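Long-range contact in HpuA (Kingella denitrificans ATCC 33394, PDB 5EC6), which is an outer-membrane lipoprotein that binds haemoglobin and probably helps the bacterium to acquire iron from it: residues L182-S193 and I225-I235. Sequence-based numbering, arbitrary orientation.
Sequences LRVKNDRAVTSS and IVGNSEFGDSI. With GOL (glycerol), chain C.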
loop_
_atom_site.group_PDB
_atom_site.type_symbol
_atom_site.label_atom_id
_atom_site.label_comp_id
_atom_site.label_asym_id
_atom_site.label_seq_id
_atom_site.Cartn_x
_atom_site.Cartn_y
_atom_site.Cartn_z
ATOM N N LEU A 182 -6.086 2.324 -6.387
ATOM C CA LEU A 182 -5.434 3.166 -7.393
ATOM C C LEU A 182 -5.486 2.462 -8.740
ATOM O O LEU A 182 -5.123 1.288 -8.881
ATOM C CB LEU A 182 -3.990 3.432 -6.993
ATOM C CG LEU A 182 -3.093 4.011 -8.110
ATOM C CD1 LEU A 182 -3.460 5.468 -8.152
ATOM C CD2 LEU A 182 -1.603 3.821 -7.829
ATOM N N ARG A 183 -5.908 3.222 -9.768
ATOM C CA ARG A 183 -5.788 2.800 -11.137
ATOM C C ARG A 183 -5.059 3.934 -11.923
ATOM O O ARG A 183 -4.823 5.030 -11.391
ATOM C CB ARG A 183 -7.171 2.531 -11.761
ATOM C CG ARG A 183 -7.990 1.324 -11.144
ATOM C CD ARG A 183 -9.341 1.228 -11.807
ATOM N NE ARG A 183 -9.989 -0.095 -11.799
ATOM C CZ ARG A 183 -11.295 -0.305 -11.696
ATOM N NH1 ARG A 183 -12.194 0.709 -11.492
ATOM N NH2 ARG A 183 -11.715 -1.559 -11.643
ATOM N N VAL A 184 -4.671 3.629 -13.157
ATOM C CA VAL A 184 -4.137 4.650 -14.076
ATOM C C VAL A 184 -5.090 4.753 -15.258
ATOM O O VAL A 184 -5.378 3.752 -15.915
ATOM C CB VAL A 184 -2.712 4.328 -14.531
ATOM C CG1 VAL A 184 -2.284 5.428 -15.523
ATOM C CG2 VAL A 184 -1.766 4.279 -13.369
ATOM N N LYS A 185 -5.620 5.948 -15.463
ATOM C CA LYS A 185 -6.483 6.213 -16.618
ATOM C C LYS A 185 -5.951 7.435 -17.333
ATOM O O LYS A 185 -5.814 8.492 -16.717
ATOM C CB LYS A 185 -7.900 6.522 -16.171
ATOM C CG LYS A 185 -8.743 7.164 -17.289
ATOM C CD LYS A 185 -10.227 7.178 -16.948
ATOM C CE LYS A 185 -10.535 8.211 -15.879
ATOM N NZ LYS A 185 -11.958 8.064 -15.514
ATOM N N ASN A 186 -5.631 7.299 -18.621
ATOM C CA ASN A 186 -5.281 8.490 -19.413
ATOM C C ASN A 186 -4.249 9.356 -18.755
ATOM O O ASN A 186 -4.508 10.538 -18.455
ATOM C CB ASN A 186 -6.520 9.360 -19.628
ATOM C CG ASN A 186 -7.391 8.852 -20.739
ATOM O OD1 ASN A 186 -8.609 8.728 -20.578
ATOM N ND2 ASN A 186 -6.773 8.545 -21.882
ATOM N N ASP A 187 -3.084 8.780 -18.534
ATOM C CA ASP A 187 -1.935 9.493 -17.988
ATOM C C ASP A 187 -2.060 10.014 -16.536
ATOM O O ASP A 187 -1.083 10.561 -15.981
ATOM C CB ASP A 187 -1.477 10.626 -18.961
ATOM C CG ASP A 187 -0.440 10.154 -19.965
ATOM O OD1 ASP A 187 -0.233 8.924 -20.086
ATOM O OD2 ASP A 187 0.173 11.018 -20.637
ATOM N N ARG A 188 -3.217 9.776 -15.901
ATOM C CA ARG A 188 -3.415 10.201 -14.525
ATOM C C ARG A 188 -3.647 9.002 -13.624
ATOM O O ARG A 188 -4.181 7.973 -14.026
ATOM C CB ARG A 188 -4.569 11.162 -14.403
ATOM C CG ARG A 188 -4.052 12.544 -14.869
ATOM C CD ARG A 188 -5.163 13.513 -14.952
ATOM N NE ARG A 188 -5.470 14.109 -13.669
ATOM C CZ ARG A 188 -4.786 15.054 -13.040
ATOM N NH1 ARG A 188 -3.626 15.573 -13.514
ATOM N NH2 ARG A 188 -5.287 15.491 -11.898
ATOM N N ALA A 189 -3.247 9.190 -12.405
ATOM C CA ALA A 189 -3.652 8.299 -11.345
ATOM C C ALA A 189 -5.047 8.634 -10.855
ATOM O O ALA A 189 -5.378 9.801 -10.618
ATOM C CB ALA A 189 -2.661 8.421 -10.195
ATOM N N VAL A 190 -5.873 7.610 -10.670
ATOM C CA VAL A 190 -7.218 7.807 -10.207
ATOM C C VAL A 190 -7.424 6.929 -8.965
ATOM O O VAL A 190 -6.908 5.812 -8.890
ATOM C CB VAL A 190 -8.269 7.521 -11.292
ATOM C CG1 VAL A 190 -8.166 8.591 -12.384
ATOM C CG2 VAL A 190 -8.144 6.156 -11.937
ATOM N N THR A 191 -8.129 7.482 -8.008
ATOM C CA THR A 191 -8.270 6.860 -6.684
ATOM C C THR A 191 -9.706 6.654 -6.277
ATOM O O THR A 191 -10.649 7.374 -6.695
ATOM C CB THR A 191 -7.478 7.616 -5.622
ATOM O OG1 THR A 191 -7.777 9.041 -5.676
ATOM C CG2 THR A 191 -5.998 7.389 -5.802
ATOM N N SER A 192 -9.910 5.637 -5.437
ATOM C CA SER A 192 -11.216 5.326 -4.890
ATOM C C SER A 192 -11.716 6.424 -3.945
ATOM O O SER A 192 -10.938 7.182 -3.381
ATOM C CB SER A 192 -11.155 3.979 -4.154
ATOM O OG SER A 192 -10.185 4.009 -3.144
ATOM N N SER A 193 -13.042 6.504 -3.791
ATOM C CA SER A 193 -13.644 7.633 -3.058
ATOM C C SER A 193 -13.277 7.610 -1.618
ATOM O O SER A 193 -13.365 6.560 -0.929
ATOM C CB SER A 193 -15.156 7.641 -3.199
ATOM O OG SER A 193 -15.512 7.781 -4.558
ATOM N N ILE A 225 -13.843 -1.829 -2.900
ATOM C CA ILE A 225 -13.125 -0.610 -3.194
ATOM C C ILE A 225 -14.098 0.288 -4.010
ATOM O O ILE A 225 -14.483 -0.071 -5.124
ATOM C CB ILE A 225 -11.852 -0.884 -3.949
ATOM C CG1 ILE A 225 -10.880 -1.691 -3.075
ATOM C CG2 ILE A 225 -11.147 0.445 -4.321
ATOM C CD1 ILE A 225 -9.688 -2.202 -3.804
ATOM N N VAL A 226 -14.460 1.411 -3.407
ATOM C CA VAL A 226 -15.567 2.266 -3.916
ATOM C C VAL A 226 -15.097 3.196 -5.048
ATOM O O VAL A 226 -14.190 3.985 -4.874
ATOM C CB VAL A 226 -16.133 3.075 -2.744
ATOM C CG1 VAL A 226 -17.280 3.983 -3.223
ATOM C CG2 VAL A 226 -16.641 2.137 -1.689
ATOM N N GLY A 227 -15.771 3.097 -6.184
ATOM C CA GLY A 227 -15.480 3.867 -7.356
ATOM C C GLY A 227 -16.145 5.241 -7.406
ATOM O O GLY A 227 -16.850 5.653 -6.476
ATOM N N ASN A 228 -15.849 5.915 -8.525
ATOM C CA ASN A 228 -16.374 7.269 -8.795
ATOM C C ASN A 228 -16.107 7.549 -10.269
ATOM O O ASN A 228 -15.685 6.674 -11.023
ATOM C CB ASN A 228 -15.699 8.279 -7.884
ATOM C CG ASN A 228 -14.178 8.194 -7.950
ATOM O OD1 ASN A 228 -13.607 8.459 -8.978
ATOM N ND2 ASN A 228 -13.525 7.719 -6.837
ATOM N N SER A 229 -16.452 8.766 -10.729
ATOM C CA SER A 229 -16.327 9.088 -12.141
ATOM C C SER A 229 -14.911 9.020 -12.667
ATOM O O SER A 229 -14.751 8.820 -13.833
ATOM C CB SER A 229 -16.842 10.524 -12.392
ATOM O OG SER A 229 -16.053 11.472 -11.673
ATOM N N GLU A 230 -13.895 9.154 -11.804
ATOM C CA GLU A 230 -12.506 9.066 -12.232
ATOM C C GLU A 230 -11.957 7.623 -12.150
ATOM O O GLU A 230 -11.353 7.071 -13.085
ATOM C CB GLU A 230 -11.638 9.986 -11.369
ATOM C CG GLU A 230 -12.013 11.488 -11.433
ATOM C CD GLU A 230 -12.092 11.966 -12.862
ATOM O OE1 GLU A 230 -11.105 11.779 -13.603
ATOM O OE2 GLU A 230 -13.175 12.451 -13.259
ATOM N N PHE A 231 -12.139 7.042 -10.978
ATOM C CA PHE A 231 -11.672 5.685 -10.726
ATOM C C PHE A 231 -12.366 4.647 -11.594
ATOM O O PHE A 231 -11.768 3.632 -11.940
ATOM C CB PHE A 231 -11.889 5.355 -9.258
ATOM C CG PHE A 231 -11.312 4.013 -8.833
ATOM C CD1 PHE A 231 -9.952 3.877 -8.530
ATOM C CD2 PHE A 231 -12.126 2.918 -8.744
ATOM C CE1 PHE A 231 -9.437 2.647 -8.096
ATOM C CE2 PHE A 231 -11.605 1.681 -8.342
ATOM C CZ PHE A 231 -10.275 1.556 -8.019
ATOM N N GLY A 232 -13.639 4.868 -11.908
ATOM C CA GLY A 232 -14.441 3.884 -12.604
ATOM C C GLY A 232 -15.218 3.062 -11.621
ATOM O O GLY A 232 -15.495 3.529 -10.516
ATOM N N ASP A 233 -15.623 1.881 -12.075
ATOM C CA ASP A 233 -16.534 1.037 -11.327
ATOM C C ASP A 233 -15.821 0.590 -10.035
ATOM O O ASP A 233 -14.594 0.373 -10.003
ATOM C CB ASP A 233 -16.967 -0.156 -12.111
ATOM C CG ASP A 233 -17.806 0.230 -13.346
ATOM O OD1 ASP A 233 -18.569 1.235 -13.247
ATOM O OD2 ASP A 233 -17.729 -0.481 -14.349
ATOM N N SER A 234 -16.613 0.441 -9.007
ATOM C CA SER A 234 -16.135 -0.186 -7.762
ATOM C C SER A 234 -15.545 -1.570 -8.060
ATOM O O SER A 234 -15.920 -2.244 -9.007
ATOM C CB SER A 234 -17.248 -0.307 -6.739
ATOM O OG SER A 234 -17.736 0.982 -6.366
ATOM N N ILE A 235 -14.660 -2.025 -7.161
ATOM C CA ILE A 235 -14.100 -3.379 -7.247
ATOM C C ILE A 235 -14.594 -4.146 -6.030
ATOM O O ILE A 235 -14.282 -3.788 -4.882
ATOM C CB ILE A 235 -12.550 -3.375 -7.255
ATOM C CG1 ILE A 235 -12.010 -2.642 -8.475
ATOM C CG2 ILE A 235 -12.026 -4.800 -7.188
ATOM C CD1 ILE A 235 -10.502 -2.376 -8.431
HETATM C C1 GOL C . -11.195 2.575 -14.226
HETATM O O1 GOL C . -11.124 1.297 -14.836
HETATM C C2 GOL C . -10.371 3.615 -14.972
HETATM O O2 GOL C . -10.713 4.894 -14.457
HETATM C C3 GOL C . -8.890 3.379 -14.762
HETATM O O3 GOL C . -8.144 3.386 -15.975
HETATM O O HOH W 1 -18.265 7.445 -4.469
#
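Arg183 and Phe231 join a beta hairpin, the end of strand 174-185 and strand 188-191 linked by a type I' turn, to segment 225-235, the loop between antiparallel strands 220-225 and 235-243 of this beta-rich receptor. The stacking evidence is direct: guanidinium and ring centres lie 4.5 Å apart with planes 25° from parallel, an off-centre cation-pi contact, while Arg183 CD sits over the same face, 4.0 Å from the ring centroid. Ser192 CA covers the opposite face, so the ring lies between the Arg183 side chain and the backbone just after strand 188-191; with CG anti to the backbone N (chi1 -174°), Phe231 brings CD1 against Thr191 C and Ser192 N.

Charged side chains grip loop carbonyls. Arg183 NH1 donates to Asp233 O at 2.8 Å, on a lone pair, and its NE and NH2 bond to Leu296 O and Ser253 OG, so three nitrogens fix the guanidinium's rotation. Lys185 NZ reaches Glu230 O at 2.7 Å. A glycerol, probably from crystallisation, lies over the guanidinium face away from Phe231.

Backbone and amide bonds close the other end. Ser193 N donates to Val226 O (3.0 Å). The carboxamide of Asn228 works both ways: OD1 accepts from Glu230 N, an Asx turn, and from Phe231 N, extending it to an Asx motif, whereas ND2 crosses to the end of strand 188-191 and beyond, donating to Ser193 OG at 3.0 Å and, nearly straight at 173° and in the amide plane, to Thr191 O at 2.9 Å.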